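Local coordinates for cell division control protein Cdc48 (Mycobacterium smegmatis, PDB 5E7P) that probably binds and hydrolyses ATP as a Cdc48-type AAA ATPase, holding ADP in two nucleotide pockets of a single chain, at residues S126-T129 and L130-A133; L245-S248 and L249-E253; K276-M279 and V280-V283. All blocks are in the same frame, centred on the assembly; numbering follows the deposited sequence.

Contact 1 of 3, residues S126-T129 and L130-A133; sequences SPAT and LRMA
Helix 127-133, N-capped by Ser126, is held along its short length by backbone bonds from Leu130 N to Ser126 O (3.1 Å) and from Arg131 N to Pro127 O. Met132 N and Ala133 N continue the i to i+4 pattern onto Ala128 O and Thr129 O. At the cap, Ser126 OG and Thr129 OG1 share a hydrogen bond of 2.9 Å whose direction is not fixed. Thr129 can take part because its hydroxyl stands beside its own backbone N (chi1 -62°), on the side facing the start of the helix.

Arg131 makes the more distinctive link. Its CG is anti to the backbone N, and a bend at chi3 (52°) turns the guanidinium back toward the N-terminal end, where it passes obliquely by Ala128. A water lies in the guanidinium plane, at its edge: it accepts from Arg131 NE at 2.9 Å and donates to Ala128 O at 2.7 Å. Ala128 O therefore takes both this water and Met132 N. The far end of the arginine leaves the helix, NH1 being hydrogen-bonded to Ser195 O and weakly paired, at long range, with Asp293.

On another side of the helix Leu130 sets its CG 3.7 Å from Ser126 O, while its side chain packs on Val197 and Trp199 of strand 196-199. Met132 approaches the ADP. Arg131 is thus tethered by water to its own helix and directly to the Ser195 carbonyl, which probably limits the rotation of its guanidinium and ties the helix to the chain just before strand 196-199.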
loop_
_atom_site.group_PDB
_atom_site.type_symbol
_atom_site.label_atom_id
_atom_site.label_comp_id
_atom_site.label_asym_id
_atom_site.label_seq_id
_atom_site.Cartn_x
_atom_site.Cartn_y
_atom_site.Cartn_z
ATOM N N SER A 126 22.252 -6.115 10.751
ATOM C CA SER A 126 21.554 -4.963 11.306
ATOM C C SER A 126 20.042 -5.116 11.192
ATOM O O SER A 126 19.553 -5.830 10.317
ATOM C CB SER A 126 22.002 -3.685 10.593
ATOM O OG SER A 126 21.699 -3.744 9.210
ATOM N N PRO A 127 19.296 -4.451 12.090
ATOM C CA PRO A 127 17.830 -4.431 12.046
ATOM C C PRO A 127 17.276 -3.911 10.720
ATOM O O PRO A 127 16.203 -4.344 10.302
ATOM C CB PRO A 127 17.467 -3.467 13.179
ATOM C CG PRO A 127 18.581 -3.612 14.145
ATOM C CD PRO A 127 19.816 -3.810 13.311
ATOM N N ALA A 128 17.992 -2.995 10.076
ATOM C CA ALA A 128 17.571 -2.475 8.779
ATOM C C ALA A 128 17.645 -3.561 7.708
ATOM O O ALA A 128 16.793 -3.637 6.821
ATOM C CB ALA A 128 18.423 -1.275 8.384
ATOM N N THR A 129 18.673 -4.398 7.797
ATOM C CA THR A 129 18.839 -5.516 6.879
ATOM C C THR A 129 17.737 -6.548 7.095
ATOM O O THR A 129 17.190 -7.091 6.134
ATOM C CB THR A 129 20.216 -6.183 7.059
ATOM O OG1 THR A 129 21.247 -5.233 6.762
ATOM C CG2 THR A 129 20.360 -7.382 6.137
ATOM N N LEU A 130 17.419 -6.810 8.362
ATOM C CA LEU A 130 16.338 -7.725 8.719
ATOM C C LEU A 130 15.013 -7.288 8.108
ATOM O O LEU A 130 14.282 -8.100 7.539
ATOM C CB LEU A 130 16.184 -7.821 10.240
ATOM C CG LEU A 130 17.203 -8.646 11.028
ATOM C CD1 LEU A 130 16.917 -8.563 12.521
ATOM C CD2 LEU A 130 17.206 -10.094 10.560
ATOM N N ARG A 131 14.708 -6.001 8.233
ATOM C CA ARG A 131 13.459 -5.454 7.721
ATOM C C ARG A 131 13.408 -5.531 6.199
ATOM O O ARG A 131 12.370 -5.847 5.618
ATOM C CB ARG A 131 13.283 -4.011 8.190
ATOM C CG ARG A 131 12.025 -3.339 7.686
ATOM C CD ARG A 131 11.891 -1.954 8.293
ATOM N NE ARG A 131 13.099 -1.153 8.103
ATOM C CZ ARG A 131 13.432 -0.115 8.863
ATOM N NH1 ARG A 131 12.652 0.246 9.875
ATOM N NH2 ARG A 131 14.548 0.558 8.621
ATOM N N MET A 132 14.536 -5.247 5.561
ATOM C CA MET A 132 14.639 -5.337 4.110
ATOM C C MET A 132 14.401 -6.765 3.618
ATOM O O MET A 132 13.691 -6.987 2.636
ATOM C CB MET A 132 16.015 -4.857 3.649
ATOM C CG MET A 132 16.228 -4.927 2.145
ATOM S SD MET A 132 17.926 -4.543 1.679
ATOM C CE MET A 132 18.120 -2.923 2.419
ATOM N N ALA A 133 14.998 -7.728 4.311
ATOM C CA ALA A 133 14.924 -9.127 3.907
ATOM C C ALA A 133 13.544 -9.737 4.149
ATOM O O ALA A 133 13.146 -10.676 3.461
ATOM C CB ALA A 133 15.998 -9.937 4.625
HETATM O O HOH W 1 15.463 -1.324 6.422
#

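Contact 2 of 3, residues L245-S248 and L249-E253; sequences LRLS and LDEPE
Near the C-terminus of helix 237-249, Leu249 N bonds to Leu245 O (2.8 Å) in the i to i+4 pattern. Arg246 O then takes two donors, Asp250 N at 2.7 Å and Glu251 N at 3.0 Å. This is a helix C-terminus leading through a short turn into helix 252-258. The two donors reach the Arg246 carbonyl differently: Glu251 N lies in the carbonyl plane, whereas Asp250 N is tilted 32° from it. Pro252 has no N-H to offer Leu247 O, so the backbone pattern cannot continue through it.

Leu245 and Leu249, one turn apart, lie side by side and point the same way, Leu245 CD2 meeting Leu249 CD1 at 4.1 Å. Leu245 is buried and also packs against Leu264 and Cys284. Arg246 and Asp250 form a salt bridge, a long one, with NH1 3.6 Å from OD2; their guanidinium and carboxylate planes are 47° apart, so they do not meet as a flat two-pronged pair. Each has another partner: Arg246 NE pairs with Asp242 one turn back, and Asp250 OD2 with Arg287. The carboxylate between two arginines probably stays ionised.

Ser248 sets OG anti to its backbone N (chi1 179°), and from there the hydroxyl bonds to Pro262 O, joining the end of the helix to the loop ahead of strand 265-269. Leu247 packs against Leu254 and Leu255 of the following helix, and its CD2 also comes 4.1 Å from Glu251 OE1. Beyond the turn, Pro252 CG comes 3.9 Å from Ser248 O.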
loop_
_atom_site.group_PDB
_atom_site.type_symbol
_atom_site.label_atom_id
_atom_site.label_comp_id
_atom_site.label_asym_id
_atom_site.label_seq_id
_atom_site.Cartn_x
_atom_site.Cartn_y
_atom_site.Cartn_z
ATOM N N LEU A 245 14.835 22.990 -0.944
ATOM C CA LEU A 245 16.050 22.922 -0.141
ATOM C C LEU A 245 17.055 23.998 -0.527
ATOM O O LEU A 245 17.666 24.625 0.338
ATOM C CB LEU A 245 16.709 21.549 -0.277
ATOM C CG LEU A 245 16.255 20.444 0.674
ATOM C CD1 LEU A 245 17.038 19.171 0.399
ATOM C CD2 LEU A 245 16.419 20.880 2.127
ATOM N N ARG A 246 17.228 24.205 -1.827
ATOM C CA ARG A 246 18.217 25.160 -2.307
ATOM C C ARG A 246 17.841 26.595 -1.956
ATOM O O ARG A 246 18.695 27.381 -1.553
ATOM C CB ARG A 246 18.454 24.988 -3.810
ATOM C CG ARG A 246 19.018 23.619 -4.157
ATOM C CD ARG A 246 19.559 23.533 -5.573
ATOM N NE ARG A 246 20.250 22.260 -5.775
ATOM C CZ ARG A 246 21.526 22.043 -5.466
ATOM N NH1 ARG A 246 22.261 23.018 -4.949
ATOM N NH2 ARG A 246 22.069 20.850 -5.676
ATOM N N LEU A 247 16.561 26.928 -2.087
ATOM C CA LEU A 247 16.085 28.258 -1.725
ATOM C C LEU A 247 16.276 28.521 -0.236
ATOM O O LEU A 247 16.724 29.593 0.166
ATOM C CB LEU A 247 14.611 28.420 -2.096
ATOM C CG LEU A 247 14.293 28.532 -3.585
ATOM C CD1 LEU A 247 12.795 28.576 -3.786
ATOM C CD2 LEU A 247 14.952 29.765 -4.186
ATOM N N SER A 248 15.938 27.529 0.579
ATOM C CA SER A 248 16.049 27.665 2.023
ATOM C C SER A 248 17.499 27.729 2.494
ATOM O O SER A 248 17.855 28.585 3.298
ATOM C CB SER A 248 15.325 26.517 2.724
ATOM O OG SER A 248 15.444 26.631 4.130
ATOM N N LEU A 249 18.333 26.828 1.985
ATOM C CA LEU A 249 19.692 26.674 2.492
ATOM C C LEU A 249 20.753 27.465 1.731
ATOM O O LEU A 249 21.740 27.897 2.324
ATOM C CB LEU A 249 20.085 25.196 2.520
ATOM C CG LEU A 249 19.232 24.275 3.391
ATOM C CD1 LEU A 249 19.778 22.855 3.364
ATOM C CD2 LEU A 249 19.160 24.806 4.815
ATOM N N ASP A 250 20.559 27.650 0.426
ATOM C CA ASP A 250 21.594 28.253 -0.416
ATOM C C ASP A 250 21.307 29.682 -0.882
ATOM O O ASP A 250 22.228 30.486 -1.029
ATOM C CB ASP A 250 21.892 27.358 -1.618
ATOM C CG ASP A 250 22.410 25.999 -1.209
ATOM O OD1 ASP A 250 22.959 25.894 -0.093
ATOM O OD2 ASP A 250 22.271 25.038 -1.996
ATOM N N GLU A 251 20.037 29.999 -1.116
ATOM C CA GLU A 251 19.665 31.330 -1.592
ATOM C C GLU A 251 18.612 31.985 -0.696
ATOM O O GLU A 251 17.506 32.280 -1.151
ATOM C CB GLU A 251 19.142 31.241 -3.027
ATOM C CG GLU A 251 20.040 30.441 -3.963
ATOM C CD GLU A 251 19.336 30.019 -5.241
ATOM O OE1 GLU A 251 18.550 30.826 -5.785
ATOM O OE2 GLU A 251 19.561 28.876 -5.697
ATOM N N PRO A 252 18.959 32.234 0.579
ATOM C CA PRO A 252 17.981 32.705 1.567
ATOM C C PRO A 252 17.567 34.155 1.344
ATOM O O PRO A 252 16.530 34.581 1.854
ATOM C CB PRO A 252 18.738 32.582 2.900
ATOM C CG PRO A 252 20.005 31.820 2.589
ATOM C CD PRO A 252 20.304 32.130 1.165
ATOM N N GLU A 253 18.371 34.904 0.598
ATOM C CA GLU A 253 18.076 36.309 0.340
ATOM C C GLU A 253 17.008 36.476 -0.739
ATOM O O GLU A 253 16.361 37.519 -0.827
ATOM C CB GLU A 253 19.348 37.071 -0.036
ATOM C CG GLU A 253 20.382 37.151 1.083
ATOM C CD GLU A 253 19.974 38.090 2.209
ATOM O OE1 GLU A 253 20.649 38.087 3.261
ATOM O OE2 GLU A 253 18.986 38.838 2.041
#

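Contact 3 of 3, residues K276-M279 and V280-V283. With ADP (adenosine-5'-diphosphate), chain C.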
loop_
_atom_site.group_PDB
_atom_site.type_symbol
_atom_site.label_atom_id
_atom_site.label_comp_id
_atom_site.label_asym_id
_atom_site.label_seq_id
_atom_site.Cartn_x
_atom_site.Cartn_y
_atom_site.Cartn_z
ATOM N N LYS A 276 10.447 6.763 -0.932
ATOM C CA LYS A 276 10.424 8.073 -0.287
ATOM C C LYS A 276 11.744 8.414 0.413
ATOM O O LYS A 276 12.275 9.513 0.254
ATOM C CB LYS A 276 9.264 8.163 0.702
ATOM C CG LYS A 276 7.897 7.999 0.070
ATOM C CD LYS A 276 6.803 8.111 1.121
ATOM C CE LYS A 276 6.919 7.019 2.163
ATOM N NZ LYS A 276 6.701 5.668 1.576
ATOM N N ALA A 277 12.268 7.474 1.190
ATOM C CA ALA A 277 13.499 7.707 1.938
ATOM C C ALA A 277 14.702 7.800 1.006
ATOM O O ALA A 277 15.595 8.622 1.209
ATOM C CB ALA A 277 13.708 6.615 2.982
ATOM N N THR A 278 14.718 6.956 -0.020
ATOM C CA THR A 278 15.788 6.971 -1.010
ATOM C C THR A 278 15.832 8.305 -1.756
ATOM O O THR A 278 16.907 8.835 -2.041
ATOM C CB THR A 278 15.632 5.809 -2.012
ATOM O OG1 THR A 278 15.743 4.561 -1.316
ATOM C CG2 THR A 278 16.702 5.877 -3.091
ATOM N N MET A 279 14.657 8.851 -2.059
ATOM C CA MET A 279 14.574 10.148 -2.720
ATOM C C MET A 279 15.185 11.250 -1.858
ATOM O O MET A 279 15.909 12.109 -2.357
ATOM C CB MET A 279 13.122 10.502 -3.053
ATOM C CG MET A 279 12.966 11.900 -3.642
ATOM S SD MET A 279 11.264 12.427 -3.902
ATOM C CE MET A 279 10.753 12.790 -2.227
ATOM N N VAL A 280 14.886 11.216 -0.563
ATOM C CA VAL A 280 15.370 12.234 0.365
ATOM C C VAL A 280 16.892 12.202 0.487
ATOM O O VAL A 280 17.547 13.246 0.463
ATOM C CB VAL A 280 14.725 12.089 1.761
ATOM C CG1 VAL A 280 15.270 13.142 2.714
ATOM C CG2 VAL A 280 13.209 12.197 1.660
ATOM N N ARG A 281 17.451 11.003 0.602
ATOM C CA ARG A 281 18.899 10.849 0.679
ATOM C C ARG A 281 19.575 11.323 -0.606
ATOM O O ARG A 281 20.637 11.951 -0.569
ATOM C CB ARG A 281 19.270 9.395 0.974
ATOM C CG ARG A 281 18.607 8.843 2.226
ATOM C CD ARG A 281 19.178 7.491 2.627
ATOM N NE ARG A 281 18.483 6.951 3.792
ATOM C CZ ARG A 281 17.490 6.068 3.732
ATOM N NH1 ARG A 281 17.079 5.606 2.557
ATOM N NH2 ARG A 281 16.916 5.637 4.849
ATOM N N ALA A 282 18.949 11.024 -1.741
ATOM C CA ALA A 282 19.483 11.427 -3.038
ATOM C C ALA A 282 19.466 12.944 -3.211
ATOM O O ALA A 282 20.435 13.535 -3.692
ATOM C CB ALA A 282 18.709 10.758 -4.160
ATOM N N VAL A 283 18.359 13.568 -2.818
ATOM C CA VAL A 283 18.207 15.015 -2.935
ATOM C C VAL A 283 19.168 15.758 -2.002
ATOM O O VAL A 283 19.699 16.812 -2.352
ATOM C CB VAL A 283 16.740 15.447 -2.674
ATOM C CG1 VAL A 283 16.630 16.955 -2.488
ATOM C CG2 VAL A 283 15.851 14.990 -3.814
HETATM P PB ADP C . 9.858 4.215 1.223
HETATM O O1B ADP C . 9.051 3.244 2.042
HETATM O O2B ADP C . 10.802 5.064 2.030
HETATM O O3B ADP C . 9.071 4.984 0.197
HETATM P PA ADP C . 12.421 3.366 0.391
HETATM O O1A ADP C . 12.919 2.786 1.690
HETATM O O2A ADP C . 12.817 4.771 0.011
HETATM O O3A ADP C . 10.816 3.221 0.393
HETATM O "O5'" ADP C . 12.841 2.348 -0.770
HETATM C "C5'" ADP C . 12.134 1.118 -0.875
HETATM C "C4'" ADP C . 13.180 0.023 -1.008
HETATM O "O4'" ADP C . 13.604 -0.050 -2.366
HETATM C "C3'" ADP C . 14.398 0.341 -0.155
HETATM O "O3'" ADP C . 14.710 -0.775 0.686
HETATM C "C2'" ADP C . 15.530 0.591 -1.130
HETATM O "O2'" ADP C . 16.691 -0.141 -0.727
HETATM C "C1'" ADP C . 15.021 0.085 -2.468
HETATM N N9 ADP C . 15.320 1.037 -3.563
HETATM C C8 ADP C . 14.693 2.207 -3.790
HETATM N N7 ADP C . 15.207 2.825 -4.885
HETATM C C5 ADP C . 16.178 2.034 -5.379
HETATM C C6 ADP C . 17.127 2.077 -6.517
HETATM N N6 ADP C . 17.141 3.123 -7.376
HETATM N N1 ADP C . 17.984 1.041 -6.671
HETATM C C2 ADP C . 17.988 -0.006 -5.826
HETATM N N3 ADP C . 17.153 -0.111 -4.778
HETATM C C4 ADP C . 16.246 0.858 -4.504
#
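Bends at chi3 (-62°) and chi4 (-65°) carry the Lys276 chain out past the helix start and round ADP O3B, bringing NZ to that oxygen at 2.8 Å; Thr278, with OG1 beside its backbone N (chi1 -63°), turns its hydroxyl to ADP O2A at 3.2 Å. Lys276 is the P-loop (Walker A) lysine at the N-terminus of helix 276-283; Ala277 takes the usual Ser/Thr place, and Thr278, the next residue, reaches the alpha-phosphate. Backbone amides complete the grip. Lys276 N also donates to ADP O3B. Ala277 N donates to ADP O2B at 2.9 Å. Thr278 N donates to ADP O2A, again at 2.9 Å. O3B and O2A thus each receive a backbone and a side-chain donor from one residue. Gly273 N and Gly275 N add further bonds to the nucleotide, and Lys276 NZ also bonds to Gly270 O.

One turn along, Val280 N, Arg281 N, Ala282 N and Val283 N bond back to the carbonyls of Lys276 through Met279. The aliphatic part of Arg281 runs back along the helix past Ala277, and NH1 ends 3.5 Å from Ala277 CB, which lies oblique to the guanidinium plane. NH2 forms a salt bridge with Glu291. Away from the nucleotide, Met279 CG meets Val283 CG2 at 4.2 Å. Met279 packs on Ala238 and Leu241 of helix 237-249, and Val280 on Ile364 and Thr366 of strand 361-366.

The amides of the helix start, aided by its dipole, would be expected to stabilise the negative charge of both phosphates, with the Lys276 side chain serving the beta-phosphate.

Overall arrangement
The three contacts follow one another along the chain. Contact 1 is on helix 127-133, contact 2 at the junction of helices 237-249 and 252-258, and contact 3 on helix 276-283, directly after the phosphate-binding loop. Contacts 2 and 3 have centres about 19 Å apart and touch where Leu245 CD1 meets Val283 CG1 at 3.7 Å, so helix 237-249 packs against helix 276-283, which follows strand 265-269. Contact 1 lies about 18 Å from contact 3 between centres and 35 Å from contact 2. It approaches the same ADP through Met132, so parts of the chain well separated in sequence gather round one nucleotide pocket, while contact 2 stands away from it.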